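PDB 3FJV: uncharacterized novel protein from Burkholderia pseudomallei K96243, which is of unknown function but belongs to the DUF3501 family and pairs a bundle of helices with an antiparallel beta sheet in a two-chain assembly. Local coordinates for residues 119-125 with 154-159; 4-10 with 51-56. All blocks are in the same frame, centred on the assembly; numbering follows the deposited sequence.

Contact 1 (119-125 with 154-159); sequences VDDEAPV and AMKAKL
Val119, at the end of strand 115-119, and Met155, a selenomethionine on helix 153-160, form the apolar centre; their CA atoms, 5.9 Å apart, are the nearest across the two segments. Val119, chi1 t, points its CA-to-CB bond toward the helix. It is compact, and its two methyls fill the gap beside the helix backbone: CG1 lies 3.6 Å from Met155 O and 4.2 Å from Leu159 CB, CG2 4.0 Å from Met155 CB. Met155, with rotamers m, t, t, reaches along the connection on its long, flexible chain: SE is 3.5 Å from Val125 CG2, and CE is 3.4 Å from Ala123 O. The helix thus touches both ends of a connection opened by a type II' beta turn, Val119 to Glu122, closed by Glu122 N to Val119 O at 3.0 Å. Asp120 occupies its second position with phi/psi 49/-133, unusual for a residue with a side chain.

Glu122 CB lies 3.9 Å from Met155 CG, and chi1 and chi2, both m, bring its carboxylate to Lys158. At this solvent edge one lysine gathers three consecutive acids of the turn into a salt-bridge network. Lys158, one helical turn beyond Ala154, is m, t, t, t, and its outstretched NZ bridges Asp120 OD2 (3.1 Å), Asp121 OD1 (2.7 Å) and Glu122 OE2 (2.5 Å, very short). The connection is the loop of a beta hairpin, strands 115-119 and 125-129, packed against helix 153-160; Val119 and Leu159 both touch Leu165 of strand 165-169, which neighbours 115-119 in the sheet.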
ATOM      1  N   VAL A 119      -2.558 -15.649 -25.467  1.00 21.63           N
ATOM      2  CA  VAL A 119      -3.455 -15.445 -26.616  1.00 19.29           C
ATOM      3  C   VAL A 119      -3.465 -16.730 -27.404  1.00 21.73           C
ATOM      4  O   VAL A 119      -2.429 -17.158 -27.912  1.00 21.14           O
ATOM      5  CB  VAL A 119      -2.975 -14.336 -27.578  1.00 23.45           C
ATOM      6  CG1 VAL A 119      -3.936 -14.217 -28.761  1.00 21.34           C
ATOM      7  CG2 VAL A 119      -2.838 -13.025 -26.868  1.00 15.97           C
ATOM      8  N   ASP A 120      -4.616 -17.383 -27.496  1.00 21.39           N
ATOM      9  CA  ASP A 120      -4.699 -18.650 -28.272  1.00 26.48           C
ATOM     10  C   ASP A 120      -3.575 -19.622 -27.876  1.00 24.64           C
ATOM     11  O   ASP A 120      -3.340 -19.843 -26.705  1.00 27.70           O
ATOM     12  CB  ASP A 120      -4.636 -18.294 -29.785  1.00 28.60           C
ATOM     13  CG  ASP A 120      -5.216 -19.388 -30.699  1.00 38.59           C
ATOM     14  OD1 ASP A 120      -6.172 -20.088 -30.287  1.00 53.91           O
ATOM     15  OD2 ASP A 120      -4.708 -19.529 -31.834  1.00 50.44           O
ATOM     16  N   ASP A 121      -2.874 -20.221 -28.834  1.00 26.40           N
ATOM     17  CA  ASP A 121      -1.775 -21.148 -28.496  1.00 25.70           C
ATOM     18  C   ASP A 121      -0.407 -20.508 -28.572  1.00 27.09           C
ATOM     19  O   ASP A 121       0.585 -21.183 -28.727  1.00 26.08           O
ATOM     20  CB  ASP A 121      -1.809 -22.371 -29.389  1.00 30.80           C
ATOM     21  CG  ASP A 121      -1.640 -22.021 -30.839  1.00 36.66           C
ATOM     22  OD1 ASP A 121      -1.833 -20.816 -31.193  1.00 49.27           O
ATOM     23  OD2 ASP A 121      -1.322 -22.946 -31.619  1.00 50.48           O
ATOM     24  N   GLU A 122      -0.320 -19.196 -28.402  1.00 24.25           N
ATOM     25  CA  GLU A 122       0.989 -18.551 -28.488  1.00 21.81           C
ATOM     26  C   GLU A 122       1.695 -18.717 -27.138  1.00 19.17           C
ATOM     27  O   GLU A 122       1.070 -19.214 -26.172  1.00 17.26           O
ATOM     28  CB  GLU A 122       0.772 -17.079 -28.882  1.00 17.43           C
ATOM     29  CG  GLU A 122      -0.012 -16.914 -30.203  1.00 18.75           C
ATOM     30  CD  GLU A 122       0.807 -17.305 -31.433  1.00 19.16           C
ATOM     31  OE1 GLU A 122       2.039 -17.080 -31.412  1.00 18.72           O
ATOM     32  OE2 GLU A 122       0.244 -17.906 -32.361  1.00 25.83           O
ATOM     33  N   ALA A 123       2.978 -18.342 -27.070  1.00 21.44           N
ATOM     34  CA  ALA A 123       3.702 -18.388 -25.802  1.00 22.28           C
ATOM     35  C   ALA A 123       3.004 -17.519 -24.759  1.00 21.97           C
ATOM     36  O   ALA A 123       2.514 -16.418 -25.087  1.00 20.37           O
ATOM     37  CB  ALA A 123       5.143 -17.924 -25.950  1.00 20.85           C
ATOM     38  N   PRO A 124       2.990 -17.968 -23.503  1.00 21.22           N
ATOM     39  CA  PRO A 124       2.409 -17.103 -22.470  1.00 20.73           C
ATOM     40  C   PRO A 124       3.228 -15.822 -22.293  1.00 19.23           C
ATOM     41  O   PRO A 124       4.437 -15.813 -22.593  1.00 14.81           O
ATOM     42  CB  PRO A 124       2.476 -17.927 -21.198  1.00 22.97           C
ATOM     43  CG  PRO A 124       3.141 -19.243 -21.521  1.00 26.04           C
ATOM     44  CD  PRO A 124       3.502 -19.256 -22.983  1.00 26.89           C
ATOM     45  N   VAL A 125       2.555 -14.752 -21.873  1.00 17.50           N
ATOM     46  CA  VAL A 125       3.182 -13.458 -21.574  1.00 17.81           C
ATOM     47  C   VAL A 125       3.016 -13.091 -20.086  1.00 16.14           C
ATOM     48  O   VAL A 125       1.924 -12.853 -19.587  1.00 18.12           O
ATOM     49  CB  VAL A 125       2.651 -12.316 -22.484  1.00 17.66           C
ATOM     50  CG1 VAL A 125       3.127 -10.879 -21.942  1.00 19.77           C
ATOM     51  CG2 VAL A 125       3.087 -12.566 -23.930  1.00 23.15           C
ATOM     52  N   ALA A 154       2.137 -11.669 -33.809  1.00 15.01           N
ATOM     53  CA  ALA A 154       1.285 -12.835 -33.959  1.00 15.06           C
ATOM     54  C   ALA A 154       0.154 -12.828 -32.912  1.00 15.79           C
ATOM     55  O   ALA A 154      -0.979 -13.119 -33.233  1.00 16.63           O
ATOM     56  CB  ALA A 154       2.134 -14.170 -33.978  1.00 14.71           C
HETATM   57  N   MSE A 155       0.447 -12.412 -31.678  1.00 14.74           N
HETATM   58  CA  MSE A 155      -0.566 -12.304 -30.636  1.00 16.59           C
HETATM   59  C   MSE A 155      -1.560 -11.205 -30.868  1.00 16.27           C
HETATM   60  O   MSE A 155      -2.760 -11.377 -30.688  1.00 18.00           O
HETATM   61  CB  MSE A 155       0.145 -12.086 -29.287  1.00 16.22           C
HETATM   62  CG  MSE A 155       1.016 -13.224 -28.878  1.00 18.33           C
HETATM   63 SE   MSE A 155       1.984 -12.627 -27.286  0.75 13.21          SE
HETATM   64  CE  MSE A 155       3.415 -14.031 -27.398  1.00 21.60           C
ATOM     65  N   LYS A 156      -1.075 -10.048 -31.339  1.00 17.37           N
ATOM     66  CA  LYS A 156      -1.966  -8.988 -31.680  1.00 15.08           C
ATOM     67  C   LYS A 156      -2.944  -9.420 -32.797  1.00 15.16           C
ATOM     68  O   LYS A 156      -4.137  -9.103 -32.746  1.00 18.47           O
ATOM     69  CB  LYS A 156      -1.198  -7.744 -32.143  1.00 17.67           C
ATOM     70  CG  LYS A 156      -0.503  -6.954 -31.087  1.00 20.61           C
ATOM     71  CD  LYS A 156      -0.025  -5.687 -31.790  1.00 25.62           C
ATOM     72  CE  LYS A 156       0.932  -4.907 -31.030  1.00 30.82           C
ATOM     73  NZ  LYS A 156       1.534  -3.870 -31.933  1.00 24.28           N
ATOM     74  N   ALA A 157      -2.433 -10.097 -33.818  1.00 13.74           N
ATOM     75  CA  ALA A 157      -3.271 -10.497 -34.938  1.00 15.80           C
ATOM     76  C   ALA A 157      -4.433 -11.393 -34.396  1.00 18.16           C
ATOM     77  O   ALA A 157      -5.627 -11.202 -34.733  1.00 16.45           O
ATOM     78  CB  ALA A 157      -2.456 -11.259 -35.984  1.00 15.09           C
ATOM     79  N   LYS A 158      -4.049 -12.393 -33.626  1.00 15.87           N
ATOM     80  CA  LYS A 158      -4.999 -13.433 -33.175  1.00 18.32           C
ATOM     81  C   LYS A 158      -6.018 -12.798 -32.249  1.00 18.50           C
ATOM     82  O   LYS A 158      -7.184 -13.002 -32.432  1.00 16.54           O
ATOM     83  CB  LYS A 158      -4.285 -14.627 -32.502  1.00 13.30           C
ATOM     84  CG  LYS A 158      -3.584 -15.540 -33.503  1.00 15.40           C
ATOM     85  CD  LYS A 158      -2.991 -16.723 -32.878  1.00 23.14           C
ATOM     86  CE  LYS A 158      -2.501 -17.728 -33.894  1.00 21.91           C
ATOM     87  NZ  LYS A 158      -1.942 -18.855 -33.055  1.00 25.92           N
ATOM     88  N   LEU A 159      -5.573 -11.945 -31.330  1.00 17.42           N
ATOM     89  CA  LEU A 159      -6.488 -11.289 -30.418  1.00 17.09           C
ATOM     90  C   LEU A 159      -7.534 -10.418 -31.139  1.00 19.72           C
ATOM     91  O   LEU A 159      -8.764 -10.522 -30.889  1.00 17.27           O
ATOM     92  CB  LEU A 159      -5.696 -10.455 -29.409  1.00 16.61           C
ATOM     93  CG  LEU A 159      -6.446  -9.978 -28.197  1.00 18.25           C
ATOM     94  CD1 LEU A 159      -6.990 -11.184 -27.411  1.00 21.46           C
ATOM     95  CD2 LEU A 159      -5.555  -9.064 -27.351  1.00 26.19           C
TER

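Contact 2 (4-10 with 51-56); sequences LTRDSLL and IRYQIH
Residues 4-10 approach helix 48-62 as an extended lead-in at Leu4 and Thr5, a single 3-10 turn over 6-8, and an extended exit through Leu9 and Leu10 before helix 12-30. Ser8 N to Thr5 O (2.8 Å) closes the turn, and Thr5 N donates to Ser8 OG at 2.9 Å. Residues 51-56 are regular helix; the closest CA pair is Leu9 and His56, 7.2 Å apart. Leu4 and Leu9, both m, t, supply branched apolar ends to the helix: Leu4 CD1 lies 3.9 Å from Ile55 CD1 and 4.3 Å from Ile51 CG2, and Leu9 CD1 is 3.8 Å from Ile55 CG2. Arg52, extended with chi1 to chi3 all t, carries NE to Ser8 O at 2.8 Å. His56, ring-stacked with Tyr15, receives Leu10 N on NE2 at 3.0 Å. Helix side chains therefore supply partners for Ser8 O and Leu10 N, which make no backbone hydrogen bond within the two segments, and acceptance at NE2 implies that this nitrogen carries no proton, so His56 is not doubly protonated here.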
ATOM      1  N   LEU A   4      -2.872  11.523 -22.530  1.00 41.22           N
ATOM      2  CA  LEU A   4      -3.722  12.546 -21.942  1.00 36.80           C
ATOM      3  C   LEU A   4      -2.818  13.689 -21.580  1.00 32.51           C
ATOM      4  O   LEU A   4      -1.673  13.457 -21.182  1.00 32.43           O
ATOM      5  CB  LEU A   4      -4.406  12.042 -20.669  1.00 37.80           C
ATOM      6  CG  LEU A   4      -5.527  11.016 -20.735  1.00 34.09           C
ATOM      7  CD1 LEU A   4      -5.936  10.662 -19.320  1.00 35.04           C
ATOM      8  CD2 LEU A   4      -6.718  11.534 -21.577  1.00 38.48           C
ATOM      9  N   THR A   5      -3.348  14.897 -21.680  1.00 26.31           N
ATOM     10  CA  THR A   5      -2.649  16.130 -21.353  1.00 27.38           C
ATOM     11  C   THR A   5      -3.521  16.930 -20.395  1.00 26.45           C
ATOM     12  O   THR A   5      -4.689  16.565 -20.172  1.00 23.61           O
ATOM     13  CB  THR A   5      -2.448  16.958 -22.645  1.00 28.34           C
ATOM     14  OG1 THR A   5      -3.673  17.616 -22.963  1.00 33.84           O
ATOM     15  CG2 THR A   5      -2.053  16.041 -23.816  1.00 32.45           C
ATOM     16  N   ARG A   6      -3.009  18.031 -19.851  1.00 25.93           N
ATOM     17  CA  ARG A   6      -3.823  18.868 -18.949  1.00 25.02           C
ATOM     18  C   ARG A   6      -5.124  19.324 -19.624  1.00 27.08           C
ATOM     19  O   ARG A   6      -6.146  19.477 -18.971  1.00 25.07           O
ATOM     20  CB  ARG A   6      -3.026  20.077 -18.410  1.00 28.09           C
ATOM     21  CG  ARG A   6      -1.946  19.707 -17.392  1.00 26.31           C
ATOM     22  CD  ARG A   6      -1.459  20.933 -16.628  1.00 32.59           C
ATOM     23  NE  ARG A   6      -0.881  21.955 -17.509  1.00 37.01           N
ATOM     24  CZ  ARG A   6       0.358  21.934 -17.999  1.00 39.36           C
ATOM     25  NH1 ARG A   6       1.204  20.936 -17.718  1.00 38.95           N
ATOM     26  NH2 ARG A   6       0.758  22.927 -18.786  1.00 45.29           N
ATOM     27  N   ASP A   7      -5.088  19.529 -20.938  1.00 27.79           N
ATOM     28  CA  ASP A   7      -6.296  19.914 -21.701  1.00 29.58           C
ATOM     29  C   ASP A   7      -7.304  18.793 -21.923  1.00 27.69           C
ATOM     30  O   ASP A   7      -8.428  19.038 -22.362  1.00 25.05           O
ATOM     31  CB  ASP A   7      -5.878  20.449 -23.057  1.00 30.38           C
ATOM     32  CG  ASP A   7      -4.995  21.649 -22.935  1.00 38.91           C
ATOM     33  OD1 ASP A   7      -5.141  22.410 -21.925  1.00 42.03           O
ATOM     34  OD2 ASP A   7      -4.152  21.813 -23.844  1.00 50.67           O
ATOM     35  N   SER A   8      -6.908  17.573 -21.628  1.00 25.57           N
ATOM     36  CA  SER A   8      -7.833  16.449 -21.695  1.00 28.60           C
ATOM     37  C   SER A   8      -8.726  16.346 -20.456  1.00 26.63           C
ATOM     38  O   SER A   8      -9.663  15.550 -20.442  1.00 24.75           O
ATOM     39  CB  SER A   8      -7.046  15.139 -21.829  1.00 29.04           C
ATOM     40  OG  SER A   8      -6.022  15.280 -22.785  1.00 33.95           O
ATOM     41  N   LEU A   9      -8.406  17.115 -19.412  1.00 23.41           N
ATOM     42  CA  LEU A   9      -9.071  17.021 -18.128  1.00 21.87           C
ATOM     43  C   LEU A   9     -10.052  18.152 -17.892  1.00 23.01           C
ATOM     44  O   LEU A   9      -9.869  19.266 -18.345  1.00 21.96           O
ATOM     45  CB  LEU A   9      -8.020  17.083 -17.025  1.00 19.08           C
ATOM     46  CG  LEU A   9      -6.890  16.071 -17.063  1.00 23.53           C
ATOM     47  CD1 LEU A   9      -5.927  16.303 -15.880  1.00 20.29           C
ATOM     48  CD2 LEU A   9      -7.472  14.645 -17.042  1.00 15.59           C
ATOM     49  N   LEU A  10     -11.118  17.847 -17.187  1.00 22.03           N
ATOM     50  CA  LEU A  10     -12.022  18.848 -16.690  1.00 20.64           C
ATOM     51  C   LEU A  10     -11.390  19.598 -15.522  1.00 19.96           C
ATOM     52  O   LEU A  10     -10.497  19.103 -14.819  1.00 19.75           O
ATOM     53  CB  LEU A  10     -13.333  18.180 -16.250  1.00 18.17           C
ATOM     54  CG  LEU A  10     -14.101  17.434 -17.337  1.00 23.27           C
ATOM     55  CD1 LEU A  10     -15.364  16.869 -16.778  1.00 23.21           C
ATOM     56  CD2 LEU A  10     -14.398  18.331 -18.551  1.00 23.10           C
ATOM     57  N   ILE A  51      -8.529   5.644 -16.841  1.00 14.44           N
ATOM     58  CA  ILE A  51      -7.396   6.475 -16.384  1.00 14.83           C
ATOM     59  C   ILE A  51      -7.854   7.931 -16.130  1.00 14.22           C
ATOM     60  O   ILE A  51      -7.587   8.484 -15.076  1.00 13.95           O
ATOM     61  CB  ILE A  51      -6.168   6.394 -17.357  1.00 12.93           C
ATOM     62  CG1 ILE A  51      -5.650   4.943 -17.431  1.00 15.08           C
ATOM     63  CG2 ILE A  51      -5.013   7.317 -16.801  1.00 14.74           C
ATOM     64  CD1 ILE A  51      -4.659   4.656 -18.585  1.00 11.91           C
ATOM     65  N   ARG A  52      -8.574   8.522 -17.083  1.00 15.09           N
ATOM     66  CA  ARG A  52      -9.140   9.871 -16.953  1.00 16.14           C
ATOM     67  C   ARG A  52      -9.985  10.028 -15.684  1.00 15.82           C
ATOM     68  O   ARG A  52      -9.843  11.028 -14.957  1.00 14.40           O
ATOM     69  CB  ARG A  52      -9.930  10.204 -18.213  1.00 17.51           C
ATOM     70  CG  ARG A  52     -10.382  11.598 -18.400  1.00 20.02           C
ATOM     71  CD  ARG A  52     -10.641  11.892 -19.877  1.00 19.33           C
ATOM     72  NE  ARG A  52     -11.188  13.229 -20.025  1.00 24.31           N
ATOM     73  CZ  ARG A  52     -12.469  13.553 -19.902  1.00 18.94           C
ATOM     74  NH1 ARG A  52     -13.396  12.613 -19.729  1.00 20.14           N
ATOM     75  NH2 ARG A  52     -12.845  14.820 -19.965  1.00 23.74           N
ATOM     76  N   TYR A  53     -10.797   9.032 -15.397  1.00 15.72           N
ATOM     77  CA  TYR A  53     -11.582   8.982 -14.178  1.00 15.54           C
ATOM     78  C   TYR A  53     -10.703   8.975 -12.926  1.00 19.49           C
ATOM     79  O   TYR A  53     -10.931   9.740 -11.996  1.00 15.82           O
ATOM     80  CB  TYR A  53     -12.449   7.736 -14.174  1.00 13.25           C
ATOM     81  CG  TYR A  53     -13.227   7.508 -12.905  1.00 12.65           C
ATOM     82  CD1 TYR A  53     -14.314   8.309 -12.596  1.00 16.01           C
ATOM     83  CD2 TYR A  53     -12.898   6.500 -12.022  1.00 15.22           C
ATOM     84  CE1 TYR A  53     -15.048   8.141 -11.430  1.00 16.63           C
ATOM     85  CE2 TYR A  53     -13.672   6.273 -10.851  1.00 18.13           C
ATOM     86  CZ  TYR A  53     -14.734   7.101 -10.569  1.00 18.14           C
ATOM     87  OH  TYR A  53     -15.522   6.922  -9.455  1.00 18.98           O
ATOM     88  N   GLN A  54      -9.685   8.116 -12.895  1.00 16.68           N
ATOM     89  CA  GLN A  54      -8.864   8.091 -11.728  1.00 16.45           C
ATOM     90  C   GLN A  54      -8.209   9.449 -11.497  1.00 16.41           C
ATOM     91  O   GLN A  54      -8.059   9.864 -10.347  1.00 16.09           O
ATOM     92  CB  GLN A  54      -7.805   6.984 -11.823  1.00 14.95           C
ATOM     93  CG  GLN A  54      -8.377   5.611 -11.516  1.00 13.65           C
ATOM     94  CD  GLN A  54      -7.442   4.495 -11.874  1.00 18.29           C
ATOM     95  OE1 GLN A  54      -7.590   3.826 -12.942  1.00 21.95           O
ATOM     96  NE2 GLN A  54      -6.466   4.285 -11.033  1.00 11.94           N
ATOM     97  N   ILE A  55      -7.730  10.072 -12.564  1.00 19.98           N
ATOM     98  CA  ILE A  55      -7.084  11.395 -12.444  1.00 17.46           C
ATOM     99  C   ILE A  55      -8.092  12.412 -11.947  1.00 17.87           C
ATOM    100  O   ILE A  55      -7.843  13.152 -10.998  1.00 16.30           O
ATOM    101  CB  ILE A  55      -6.402  11.876 -13.750  1.00 18.68           C
ATOM    102  CG1 ILE A  55      -5.248  10.956 -14.151  1.00 16.21           C
ATOM    103  CG2 ILE A  55      -5.891  13.319 -13.574  1.00 17.66           C
ATOM    104  CD1 ILE A  55      -4.889  11.086 -15.618  1.00 18.33           C
ATOM    105  N   HIS A  56      -9.273  12.421 -12.543  1.00 17.24           N
ATOM    106  CA  HIS A  56     -10.312  13.320 -12.079  1.00 17.18           C
ATOM    107  C   HIS A  56     -10.607  13.121 -10.568  1.00 15.91           C
ATOM    108  O   HIS A  56     -10.748  14.093  -9.791  1.00 16.25           O
ATOM    109  CB  HIS A  56     -11.583  13.117 -12.909  1.00 15.89           C
ATOM    110  CG  HIS A  56     -11.564  13.773 -14.266  1.00 14.64           C
ATOM    111  ND1 HIS A  56     -12.302  13.284 -15.318  1.00 14.73           N
ATOM    112  CD2 HIS A  56     -10.995  14.916 -14.706  1.00 15.95           C
ATOM    113  CE1 HIS A  56     -12.190  14.104 -16.353  1.00 18.61           C
ATOM    114  NE2 HIS A  56     -11.413  15.104 -16.008  1.00 20.65           N
TER

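Contacts 1 and 2 follow one another along the chain, contact 2 closing before contact 1 opens, and lie in separate parts of the molecule. Their centres are 31 Å apart and their nearest atoms about 16 Å, so neither touches the other. Contact 2 belongs to the helical part, where an N-terminal segment meets helix 48-62; contact 1 lies where a hairpin loop of the antiparallel sheet meets helix 153-160. Both fasten irregular backbone to a helix and share an apolar part, valines on Met155 in one, leucines on isoleucines in the other. The polar parts differ: salt bridges to Lys158 against side-chain-to-backbone hydrogen bonds. With its function unassigned, no active site or ligand can be tied to either contact.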